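Serine--tRNA ligase, cytoplasmic (Candida albicans, PDB 3QO8) attaches serine to tRNA(Ser) in two steps, activating the amino acid with ATP to form Ser-AMP and then transferring it to the acceptor end of the tRNA. Local coordinates at residues L330-R335 / E417-E422; D423-P428 / E440-I445; A356-Q361 / I412-E417. One frame throughout, in Å; residues are numbered along the deposited sequence.

Contact 1. Residues L330-R335 / E417-E422; sequences LGLPYR and ENYQKE. With SSA (5'-O-(N-(L-seryl)-sulfamoyl)adenosine), chain D.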
loop_
_atom_site.group_PDB
_atom_site.type_symbol
_atom_site.label_atom_id
_atom_site.label_comp_id
_atom_site.label_asym_id
_atom_site.label_seq_id
_atom_site.Cartn_x
_atom_site.Cartn_y
_atom_site.Cartn_z
ATOM N N LEU A 330 20.787 13.198 12.538
ATOM C CA LEU A 330 20.685 13.696 11.172
ATOM C C LEU A 330 21.072 15.167 11.076
ATOM O O LEU A 330 21.087 15.736 9.985
ATOM C CB LEU A 330 19.258 13.519 10.641
ATOM C CG LEU A 330 18.802 12.083 10.384
ATOM C CD1 LEU A 330 17.275 12.009 10.229
ATOM C CD2 LEU A 330 19.501 11.559 9.139
ATOM N N GLY A 331 21.369 15.783 12.219
ATOM C CA GLY A 331 21.790 17.176 12.242
ATOM C C GLY A 331 20.681 18.153 11.883
ATOM O O GLY A 331 20.927 19.203 11.283
ATOM N N LEU A 332 19.451 17.826 12.264
ATOM C CA LEU A 332 18.308 18.672 11.912
ATOM C C LEU A 332 17.849 19.460 13.142
ATOM O O LEU A 332 17.496 18.857 14.156
ATOM C CB LEU A 332 17.155 17.819 11.334
ATOM C CG LEU A 332 17.502 16.969 10.104
ATOM C CD1 LEU A 332 16.353 16.055 9.658
ATOM C CD2 LEU A 332 17.957 17.851 8.937
ATOM N N PRO A 333 17.853 20.811 13.058
ATOM C CA PRO A 333 17.414 21.611 14.211
ATOM C C PRO A 333 15.941 21.343 14.458
ATOM O O PRO A 333 15.217 21.131 13.492
ATOM C CB PRO A 333 17.588 23.072 13.743
ATOM C CG PRO A 333 18.361 23.014 12.464
ATOM C CD PRO A 333 18.120 21.646 11.870
ATOM N N TYR A 334 15.496 21.354 15.712
ATOM C CA TYR A 334 14.088 21.102 15.990
ATOM C C TYR A 334 13.669 21.740 17.297
ATOM O O TYR A 334 14.506 22.222 18.053
ATOM C CB TYR A 334 13.796 19.587 16.035
ATOM C CG TYR A 334 14.557 18.878 17.139
ATOM C CD1 TYR A 334 14.098 18.899 18.449
ATOM C CD2 TYR A 334 15.744 18.199 16.869
ATOM C CE1 TYR A 334 14.817 18.268 19.480
ATOM C CE2 TYR A 334 16.462 17.562 17.885
ATOM C CZ TYR A 334 15.996 17.613 19.185
ATOM O OH TYR A 334 16.702 16.992 20.184
ATOM N N ARG A 335 12.367 21.747 17.552
ATOM C CA ARG A 335 11.854 22.026 18.881
ATOM C C ARG A 335 10.842 20.949 19.247
ATOM O O ARG A 335 10.218 20.358 18.369
ATOM C CB ARG A 335 11.190 23.405 18.939
ATOM C CG ARG A 335 10.011 23.579 17.991
ATOM C CD ARG A 335 9.347 24.961 18.181
ATOM N NE ARG A 335 8.110 25.083 17.407
ATOM C CZ ARG A 335 7.508 26.238 17.116
ATOM N NH1 ARG A 335 8.023 27.385 17.532
ATOM N NH2 ARG A 335 6.383 26.245 16.408
ATOM N N GLU A 417 16.054 20.718 2.602
ATOM C CA GLU A 417 16.243 22.154 2.830
ATOM C C GLU A 417 17.506 22.415 3.643
ATOM O O GLU A 417 18.191 23.410 3.424
ATOM C CB GLU A 417 15.009 22.819 3.459
ATOM C CG GLU A 417 13.778 22.750 2.556
ATOM C CD GLU A 417 12.674 23.715 2.955
ATOM O OE1 GLU A 417 12.839 24.463 3.945
ATOM O OE2 GLU A 417 11.639 23.730 2.259
ATOM N N ASN A 418 17.840 21.498 4.548
ATOM C CA ASN A 418 18.994 21.708 5.431
ATOM C C ASN A 418 20.347 21.211 4.899
ATOM O O ASN A 418 21.388 21.520 5.467
ATOM C CB ASN A 418 18.721 21.111 6.817
ATOM C CG ASN A 418 17.810 21.994 7.655
ATOM O OD1 ASN A 418 18.194 23.102 8.028
ATOM N ND2 ASN A 418 16.598 21.505 7.959
ATOM N N TYR A 419 20.331 20.439 3.819
ATOM C CA TYR A 419 21.565 19.855 3.298
ATOM C C TYR A 419 21.872 20.363 1.901
ATOM O O TYR A 419 22.810 19.903 1.265
ATOM C CB TYR A 419 21.530 18.316 3.340
ATOM C CG TYR A 419 21.927 17.752 4.690
ATOM C CD1 TYR A 419 21.019 17.714 5.745
ATOM C CD2 TYR A 419 23.210 17.266 4.912
ATOM C CE1 TYR A 419 21.380 17.207 6.993
ATOM C CE2 TYR A 419 23.585 16.754 6.162
ATOM C CZ TYR A 419 22.659 16.732 7.196
ATOM O OH TYR A 419 23.011 16.232 8.437
ATOM N N GLN A 420 21.086 21.331 1.442
ATOM C CA GLN A 420 21.303 21.919 0.133
ATOM C C GLN A 420 22.531 22.814 0.157
ATOM O O GLN A 420 22.902 23.359 1.196
ATOM C CB GLN A 420 20.081 22.741 -0.317
ATOM C CG GLN A 420 19.900 24.075 0.406
ATOM C CD GLN A 420 18.643 24.806 -0.048
ATOM O OE1 GLN A 420 18.588 25.327 -1.163
ATOM N NE2 GLN A 420 17.619 24.823 0.802
ATOM N N LYS A 421 23.170 22.942 -0.992
ATOM C CA LYS A 421 24.165 23.986 -1.192
ATOM C C LYS A 421 24.086 24.377 -2.664
ATOM O O LYS A 421 23.182 23.931 -3.369
ATOM C CB LYS A 421 25.557 23.517 -0.763
ATOM C CG LYS A 421 26.130 22.417 -1.611
ATOM C CD LYS A 421 27.195 21.652 -0.845
ATOM C CE LYS A 421 28.267 22.560 -0.298
ATOM N NZ LYS A 421 29.231 21.788 0.536
ATOM N N GLU A 422 25.004 25.210 -3.139
ATOM C CA GLU A 422 24.815 25.846 -4.442
ATOM C C GLU A 422 24.669 24.854 -5.600
ATOM O O GLU A 422 23.823 25.035 -6.474
ATOM C CB GLU A 422 25.951 26.835 -4.737
ATOM C CG GLU A 422 25.827 27.520 -6.097
ATOM C CD GLU A 422 26.975 28.480 -6.382
ATOM O OE1 GLU A 422 27.032 29.553 -5.737
ATOM O OE2 GLU A 422 27.820 28.156 -7.245
HETATM N N10 SSA D . 28.975 16.313 16.961
HETATM C CA SSA D . 29.388 16.023 15.601
HETATM C CB SSA D . 29.308 14.517 15.372
HETATM O OG SSA D . 29.635 14.205 14.013
HETATM C C9 SSA D . 28.488 16.744 14.635
HETATM O O9 SSA D . 28.687 16.679 13.433
HETATM N N8 SSA D . 27.477 17.435 15.163
HETATM S S1 SSA D . 26.347 18.100 14.236
HETATM O O1S SSA D . 25.243 18.498 15.063
HETATM O O2S SSA D . 26.893 19.239 13.546
HETATM O "O5'" SSA D . 25.886 17.065 13.193
HETATM C "C5'" SSA D . 24.924 16.061 13.509
HETATM C "C4'" SSA D . 25.005 14.977 12.439
HETATM O "O4'" SSA D . 24.435 15.426 11.207
HETATM C "C3'" SSA D . 26.446 14.608 12.125
HETATM O "O3'" SSA D . 26.844 13.438 12.844
HETATM C "C2'" SSA D . 26.461 14.340 10.637
HETATM O "O2'" SSA D . 26.284 12.948 10.390
HETATM C "C1'" SSA D . 25.261 15.088 10.089
HETATM N N9 SSA D . 25.777 16.303 9.415
HETATM C C8 SSA D . 25.742 17.566 9.877
HETATM N N7 SSA D . 26.333 18.373 8.962
HETATM C C5 SSA D . 26.742 17.602 7.930
HETATM C C6 SSA D . 27.390 17.861 6.729
HETATM N N6 SSA D . 27.756 19.124 6.386
HETATM N N1 SSA D . 27.660 16.828 5.899
HETATM C C2 SSA D . 27.305 15.573 6.213
HETATM N N3 SSA D . 26.676 15.297 7.362
HETATM C C4 SSA D . 26.391 16.295 8.231
#

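Contact 2. Residues D423-P428 / E440-I445; sequences DGLVIP and EFIPYI. With SSA (5'-O-(N-(L-seryl)-sulfamoyl)adenosine), chain D.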
loop_
_atom_site.group_PDB
_atom_site.type_symbol
_atom_site.label_atom_id
_atom_site.label_comp_id
_atom_site.label_asym_id
_atom_site.label_seq_id
_atom_site.Cartn_x
_atom_site.Cartn_y
_atom_site.Cartn_z
ATOM N N ASP A 423 25.494 23.810 -5.586
ATOM C CA ASP A 423 25.611 22.871 -6.698
ATOM C C ASP A 423 24.953 21.506 -6.438
ATOM O O ASP A 423 25.024 20.603 -7.275
ATOM C CB ASP A 423 27.091 22.664 -7.044
ATOM C CG ASP A 423 27.950 22.358 -5.812
ATOM O OD1 ASP A 423 29.078 21.837 -5.980
ATOM O OD2 ASP A 423 27.503 22.632 -4.677
ATOM N N GLY A 424 24.337 21.340 -5.278
ATOM C CA GLY A 424 23.614 20.109 -5.018
ATOM C C GLY A 424 23.317 19.812 -3.565
ATOM O O GLY A 424 23.143 20.720 -2.769
ATOM N N LEU A 425 23.243 18.524 -3.231
ATOM C CA LEU A 425 22.812 18.083 -1.901
ATOM C C LEU A 425 23.899 17.280 -1.195
ATOM O O LEU A 425 24.373 16.272 -1.715
ATOM C CB LEU A 425 21.574 17.183 -2.019
ATOM C CG LEU A 425 21.021 16.738 -0.660
ATOM C CD1 LEU A 425 20.248 17.901 -0.047
ATOM C CD2 LEU A 425 20.141 15.487 -0.778
ATOM N N VAL A 426 24.282 17.717 -0.003
ATOM C CA VAL A 426 25.161 16.911 0.838
ATOM C C VAL A 426 24.336 15.752 1.448
ATOM O O VAL A 426 23.223 15.953 1.905
ATOM C CB VAL A 426 25.799 17.780 1.953
ATOM C CG1 VAL A 426 26.477 16.907 3.008
ATOM C CG2 VAL A 426 26.789 18.777 1.355
ATOM N N ILE A 427 24.869 14.535 1.429
ATOM C CA ILE A 427 24.161 13.400 2.020
ATOM C C ILE A 427 24.474 13.327 3.518
ATOM O O ILE A 427 25.644 13.289 3.905
ATOM C CB ILE A 427 24.572 12.065 1.341
ATOM C CG1 ILE A 427 24.276 12.099 -0.169
ATOM C CG2 ILE A 427 23.898 10.874 2.020
ATOM C CD1 ILE A 427 22.816 12.227 -0.547
ATOM N N PRO A 428 23.439 13.314 4.371
ATOM C CA PRO A 428 23.719 13.225 5.810
ATOM C C PRO A 428 24.646 12.038 6.117
ATOM O O PRO A 428 24.423 10.940 5.623
ATOM C CB PRO A 428 22.335 13.008 6.421
ATOM C CG PRO A 428 21.401 13.743 5.457
ATOM C CD PRO A 428 22.004 13.525 4.086
ATOM N N GLU A 440 28.843 11.150 -0.669
ATOM C CA GLU A 440 28.835 12.174 0.362
ATOM C C GLU A 440 28.041 13.387 -0.122
ATOM O O GLU A 440 27.668 14.260 0.666
ATOM C CB GLU A 440 30.269 12.595 0.707
ATOM C CG GLU A 440 31.153 11.464 1.213
ATOM C CD GLU A 440 32.609 11.880 1.311
ATOM O OE1 GLU A 440 32.978 12.866 0.645
ATOM O OE2 GLU A 440 33.380 11.230 2.051
ATOM N N PHE A 441 27.797 13.430 -1.428
ATOM C CA PHE A 441 27.216 14.601 -2.075
ATOM C C PHE A 441 26.636 14.147 -3.393
ATOM O O PHE A 441 27.211 13.297 -4.056
ATOM C CB PHE A 441 28.306 15.654 -2.331
ATOM C CG PHE A 441 27.893 16.764 -3.278
ATOM C CD1 PHE A 441 27.218 17.887 -2.812
ATOM C CD2 PHE A 441 28.201 16.690 -4.628
ATOM C CE1 PHE A 441 26.849 18.916 -3.682
ATOM C CE2 PHE A 441 27.838 17.715 -5.507
ATOM C CZ PHE A 441 27.165 18.833 -5.028
ATOM N N ILE A 442 25.487 14.693 -3.766
ATOM C CA ILE A 442 24.927 14.419 -5.081
ATOM C C ILE A 442 24.585 15.730 -5.788
ATOM O O ILE A 442 24.001 16.635 -5.184
ATOM C CB ILE A 442 23.710 13.471 -5.008
ATOM C CG1 ILE A 442 22.575 14.069 -4.185
ATOM C CG2 ILE A 442 24.133 12.105 -4.424
ATOM C CD1 ILE A 442 21.291 13.187 -4.172
ATOM N N PRO A 443 24.979 15.847 -7.065
ATOM C CA PRO A 443 24.848 17.118 -7.786
ATOM C C PRO A 443 23.442 17.395 -8.287
ATOM O O PRO A 443 22.691 16.466 -8.570
ATOM C CB PRO A 443 25.794 16.935 -8.978
ATOM C CG PRO A 443 25.788 15.458 -9.221
ATOM C CD PRO A 443 25.709 14.838 -7.852
ATOM N N TYR A 444 23.097 18.678 -8.385
ATOM C CA TYR A 444 21.892 19.083 -9.086
ATOM C C TYR A 444 22.054 18.654 -10.530
ATOM O O TYR A 444 23.139 18.763 -11.098
ATOM C CB TYR A 444 21.705 20.596 -9.008
ATOM C CG TYR A 444 21.254 21.090 -7.647
ATOM C CD1 TYR A 444 20.431 20.307 -6.840
ATOM C CD2 TYR A 444 21.664 22.325 -7.165
ATOM C CE1 TYR A 444 20.021 20.755 -5.600
ATOM C CE2 TYR A 444 21.260 22.780 -5.921
ATOM C CZ TYR A 444 20.434 21.987 -5.148
ATOM O OH TYR A 444 20.029 22.431 -3.915
ATOM N N ILE A 445 20.974 18.162 -11.116
ATOM C CA ILE A 445 21.007 17.581 -12.450
ATOM C C ILE A 445 20.187 18.435 -13.402
ATOM O O ILE A 445 20.439 18.456 -14.603
ATOM C CB ILE A 445 20.399 16.151 -12.439
ATOM C CG1 ILE A 445 21.327 15.171 -11.730
ATOM C CG2 ILE A 445 20.114 15.668 -13.844
ATOM C CD1 ILE A 445 20.804 13.759 -11.729
HETATM N N10 SSA D . 28.975 16.313 16.961
HETATM C CA SSA D . 29.388 16.023 15.601
HETATM C CB SSA D . 29.308 14.517 15.372
HETATM O OG SSA D . 29.635 14.205 14.013
HETATM C C9 SSA D . 28.488 16.744 14.635
HETATM O O9 SSA D . 28.687 16.679 13.433
HETATM N N8 SSA D . 27.477 17.435 15.163
HETATM S S1 SSA D . 26.347 18.100 14.236
HETATM O O1S SSA D . 25.243 18.498 15.063
HETATM O O2S SSA D . 26.893 19.239 13.546
HETATM O "O5'" SSA D . 25.886 17.065 13.193
HETATM C "C5'" SSA D . 24.924 16.061 13.509
HETATM C "C4'" SSA D . 25.005 14.977 12.439
HETATM O "O4'" SSA D . 24.435 15.426 11.207
HETATM C "C3'" SSA D . 26.446 14.608 12.125
HETATM O "O3'" SSA D . 26.844 13.438 12.844
HETATM C "C2'" SSA D . 26.461 14.340 10.637
HETATM O "O2'" SSA D . 26.284 12.948 10.390
HETATM C "C1'" SSA D . 25.261 15.088 10.089
HETATM N N9 SSA D . 25.777 16.303 9.415
HETATM C C8 SSA D . 25.742 17.566 9.877
HETATM N N7 SSA D . 26.333 18.373 8.962
HETATM C C5 SSA D . 26.742 17.602 7.930
HETATM C C6 SSA D . 27.390 17.861 6.729
HETATM N N6 SSA D . 27.756 19.124 6.386
HETATM N N1 SSA D . 27.660 16.828 5.899
HETATM C C2 SSA D . 27.305 15.573 6.213
HETATM N N3 SSA D . 26.676 15.297 7.362
HETATM C C4 SSA D . 26.391 16.295 8.231
HETATM O O HOH W 1 25.612 20.625 -10.173
#

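Contact 3. Residues A356-Q361 / I412-E417; sequences AWFPFQ and ICCILE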
loop_
_atom_site.group_PDB
_atom_site.type_symbol
_atom_site.label_atom_id
_atom_site.label_comp_id
_atom_site.label_asym_id
_atom_site.label_seq_id
_atom_site.Cartn_x
_atom_site.Cartn_y
_atom_site.Cartn_z
ATOM N N ALA A 356 10.605 20.172 13.201
ATOM C CA ALA A 356 11.964 20.421 12.742
ATOM C C ALA A 356 11.996 21.732 11.973
ATOM O O ALA A 356 10.994 22.142 11.391
ATOM C CB ALA A 356 12.446 19.283 11.842
ATOM N N TRP A 357 13.156 22.376 11.973
ATOM C CA TRP A 357 13.317 23.640 11.278
ATOM C C TRP A 357 13.451 23.436 9.775
ATOM O O TRP A 357 14.310 22.690 9.318
ATOM C CB TRP A 357 14.546 24.380 11.819
ATOM C CG TRP A 357 14.779 25.739 11.194
ATOM C CD1 TRP A 357 15.805 26.103 10.356
ATOM C CD2 TRP A 357 13.972 26.913 11.371
ATOM N NE1 TRP A 357 15.679 27.441 10.008
ATOM C CE2 TRP A 357 14.565 27.953 10.620
ATOM C CE3 TRP A 357 12.808 27.187 12.102
ATOM C CZ2 TRP A 357 14.026 29.240 10.574
ATOM C CZ3 TRP A 357 12.281 28.466 12.061
ATOM C CH2 TRP A 357 12.892 29.478 11.304
ATOM N N PHE A 358 12.591 24.105 9.012
ATOM C CA PHE A 358 12.698 24.131 7.564
ATOM C C PHE A 358 13.213 25.528 7.174
ATOM O O PHE A 358 12.455 26.501 7.197
ATOM C CB PHE A 358 11.322 23.861 6.927
ATOM C CG PHE A 358 10.940 22.388 6.858
ATOM C CD1 PHE A 358 10.744 21.639 8.016
ATOM C CD2 PHE A 358 10.757 21.767 5.631
ATOM C CE1 PHE A 358 10.383 20.283 7.949
ATOM C CE2 PHE A 358 10.406 20.424 5.548
ATOM C CZ PHE A 358 10.221 19.670 6.714
ATOM N N PRO A 359 14.506 25.637 6.824
ATOM C CA PRO A 359 15.074 26.988 6.693
ATOM C C PRO A 359 14.565 27.775 5.490
ATOM O O PRO A 359 14.602 28.998 5.550
ATOM C CB PRO A 359 16.580 26.738 6.590
ATOM C CG PRO A 359 16.692 25.326 6.043
ATOM C CD PRO A 359 15.522 24.581 6.646
ATOM N N PHE A 360 14.102 27.119 4.425
ATOM C CA PHE A 360 13.568 27.888 3.315
ATOM C C PHE A 360 12.231 28.478 3.733
ATOM O O PHE A 360 11.963 29.645 3.506
ATOM C CB PHE A 360 13.367 27.058 2.040
ATOM C CG PHE A 360 12.675 27.831 0.946
ATOM C CD1 PHE A 360 13.399 28.661 0.108
ATOM C CD2 PHE A 360 11.298 27.777 0.801
ATOM C CE1 PHE A 360 12.759 29.410 -0.885
ATOM C CE2 PHE A 360 10.650 28.518 -0.185
ATOM C CZ PHE A 360 11.390 29.341 -1.031
ATOM N N GLN A 361 11.396 27.641 4.329
ATOM C CA GLN A 361 10.083 28.039 4.813
ATOM C C GLN A 361 10.268 29.035 5.945
ATOM O O GLN A 361 9.400 29.852 6.224
ATOM C CB GLN A 361 9.353 26.798 5.342
ATOM C CG GLN A 361 9.493 25.547 4.439
ATOM C CD GLN A 361 8.582 25.611 3.221
ATOM O OE1 GLN A 361 7.446 26.079 3.314
ATOM N NE2 GLN A 361 9.084 25.161 2.069
ATOM N N ILE A 412 12.630 13.494 4.467
ATOM C CA ILE A 412 13.435 13.861 3.310
ATOM C C ILE A 412 13.291 15.349 3.015
ATOM O O ILE A 412 14.284 16.038 2.755
ATOM C CB ILE A 412 13.067 13.049 2.056
ATOM C CG1 ILE A 412 13.596 11.607 2.186
ATOM C CG2 ILE A 412 13.639 13.745 0.798
ATOM C CD1 ILE A 412 13.074 10.624 1.099
ATOM N N CYS A 413 12.066 15.861 3.074
ATOM C CA CYS A 413 11.865 17.298 2.833
ATOM C C CYS A 413 12.732 18.167 3.751
ATOM O O CYS A 413 13.321 19.154 3.317
ATOM C CB CYS A 413 10.394 17.676 3.001
ATOM S SG CYS A 413 9.318 16.886 1.783
ATOM N N CYS A 414 12.828 17.789 5.018
ATOM C CA CYS A 414 13.633 18.559 5.975
ATOM C C CYS A 414 15.130 18.471 5.657
ATOM O O CYS A 414 15.874 19.469 5.721
ATOM C CB CYS A 414 13.384 18.058 7.395
ATOM S SG CYS A 414 14.127 19.120 8.645
ATOM N N ILE A 415 15.570 17.264 5.322
ATOM C CA ILE A 415 16.938 17.049 4.885
ATOM C C ILE A 415 17.267 17.904 3.666
ATOM O O ILE A 415 18.308 18.567 3.617
ATOM C CB ILE A 415 17.178 15.549 4.563
ATOM C CG1 ILE A 415 17.192 14.744 5.877
ATOM C CG2 ILE A 415 18.484 15.372 3.776
ATOM C CD1 ILE A 415 17.140 13.251 5.702
ATOM N N LEU A 416 16.391 17.869 2.670
ATOM C CA LEU A 416 16.624 18.637 1.447
ATOM C C LEU A 416 16.879 20.110 1.755
ATOM O O LEU A 416 17.815 20.713 1.214
ATOM C CB LEU A 416 15.444 18.511 0.494
ATOM C CG LEU A 416 15.205 17.097 -0.069
ATOM C CD1 LEU A 416 13.939 17.048 -0.892
ATOM C CD2 LEU A 416 16.386 16.626 -0.897
ATOM N N GLU A 417 16.054 20.718 2.602
ATOM C CA GLU A 417 16.243 22.154 2.830
ATOM C C GLU A 417 17.506 22.415 3.643
ATOM O O GLU A 417 18.191 23.410 3.424
ATOM C CB GLU A 417 15.009 22.819 3.459
ATOM C CG GLU A 417 13.778 22.750 2.556
ATOM C CD GLU A 417 12.674 23.715 2.955
ATOM O OE1 GLU A 417 12.839 24.463 3.945
ATOM O OE2 GLU A 417 11.639 23.730 2.259
#

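Contact 1. Residues L330-R335 / E417-E422
The hydroxyl of Y419 donates a hydrogen bond to the carbonyl oxygen of L330, with a short OH to O distance of 2.5 Å. The donor stands 49° out of the L330 carbonyl plane. CG of Y419 lies beside its backbone N (chi1 -84°). The length of the ring brings OH to that carbonyl, while L332 packs at the ring edge, its CD2 4.0 Å from Y419 CE1. The same methyl is 4.0 Å from N418 CB, so one leucine branch is shared by two consecutive residues. N418 and P333 reach tip to tip, with P333 CD 4.1 Å from N418 OD1. Asparagine suits this buried spot because both ends of its amide are used: ND2 gives hydrogen bonds to the carbonyls of W357 and C414, and OD1 accepts one from A144 N. The contact belongs to the class II catalytic fold and joins the exit of helix 312-329 to the end of the motif 3 helix, 408-419. G331 ends helix 312-329 in a Schellman motif, and glycine readily adopts the positive phi of 69°. Having no side chain, it also admits the ribose of a second seryl-sulfamoyl adenosine, bound apart from the one in the serine pocket. Its O4' lies 3.2 Å from G331 N, and its base reaches Y419, where OH and N9 make a close contact of 2.9 Å rather than a hydrogen bond.

Contact 2. Residues D423-P428 / E440-I445
The carbonyl oxygen of D423 is gripped by two donors: Y444 N at 2.9 Å, in a nearly straight bond (172°), and a water that donates to it at 3.0 Å. That water also donates to Y444 O, so it bridges the two residues. One residue on, G424 lies against Y444, its CA 3.4 Å from the ring centroid and almost exactly on the ring normal, a CH-pi contact over the centre of the face. Glycine fits because a CB here would run into I442 O and F441 CZ, and because its phi of 162° would be strained in other residues. F441 comes from another direction, its CE1 3.6 Å from G424 C. Its CG is anti to the backbone N (chi1 166°), and CE1 and CD1 lie beside the G424-L425 peptide, while CZ meets the D423 carboxylate. These residues belong to a small antiparallel sheet in which strand 424-426 runs between 420-421 and 441-443. Between strands 424-426 and 441-443, L425 and I442 form a hydrogen-bonded pair with two reciprocal backbone bonds, and I427 N adds another to E440 O. P443, on an outermost strand of this sheet, faces G424 in a non-hydrogen-bonded pair, where the proline's lack of an N-H breaks no bond between these strands. The faces differ in what they meet. L425 and I442 share one, with L425 CB 3.9 Å from I442 CG1, and I427 CD1 adds to this apolar patch by touching I442 CD1. On the V426 and F441 face, branched V426 turns CG1 to the adenine of the second bound seryl-sulfamoyl adenosine.

Contact 3. Residues A356-Q361 / I412-E417
E417 ends its extended side chain among residues 358-361, where F360 N reaches OE1 while OE2 receives the Q361 amide and, from further out, the backbone N-H of H154. The F360 bond, 3.0 Å from N to OE1, comes from above the carboxylate plane and is bent, at 140°. Q361 NE2 meets the syn lone pair of OE2 at 2.9 Å, with amide and carboxylate nearly coplanar. The glutamine chain is bent at chi2 (-78°), and its CG packs beside both carboxylate oxygens. A primary amide suits the place, offering an N-H without adding charge. Around this pair the packing is apolar: P359 CD rests 3.7 Å from E417 CB, and the F358 ring holds C414 CA over one face, offset toward the rim, a CH-pi contact. The sulfur of C414, oblique to that ring, lies 3.6 Å from A356 CB; cysteine and alanine are small enough for strand and helix to come close here. The 356-358 part of strand 350-358 crosses residues 412-417 of the motif 3 helix at 52°, with their axes 8.2 Å apart, as sheet and helix of the class II catalytic core. Further out, L367 of the neighbouring strand 363-372 touches A356, F358 and C414, while H154 stands at the start of helix 154-160. Three neutral N-H donors, one from a helix N-terminus, would be expected to stabilise the buried carboxylate in its ionised form.

Overall arrangement
The three contacts lie on one side of the chain's centre. Contacts 1 and 3 are the closest, their centres 6 Å apart: both use helix 408-419, share E417 and involve adjacent strands, 334-338 and 350-358, of the large catalytic sheet. Along the chain, contact 3 is nested within the loop that contact 1 closes, and contact 2 follows both. Its centre is about 13 Å from that of contact 1 and 15 Å from that of contact 3. Strand 420-421 pairs with 424-426 and leads the chain from the helix into a small three-stranded sheet. Contacts 1 and 2 both border the second bound seryl-sulfamoyl adenosine, so its pocket is lined by both the helix end and this sheet.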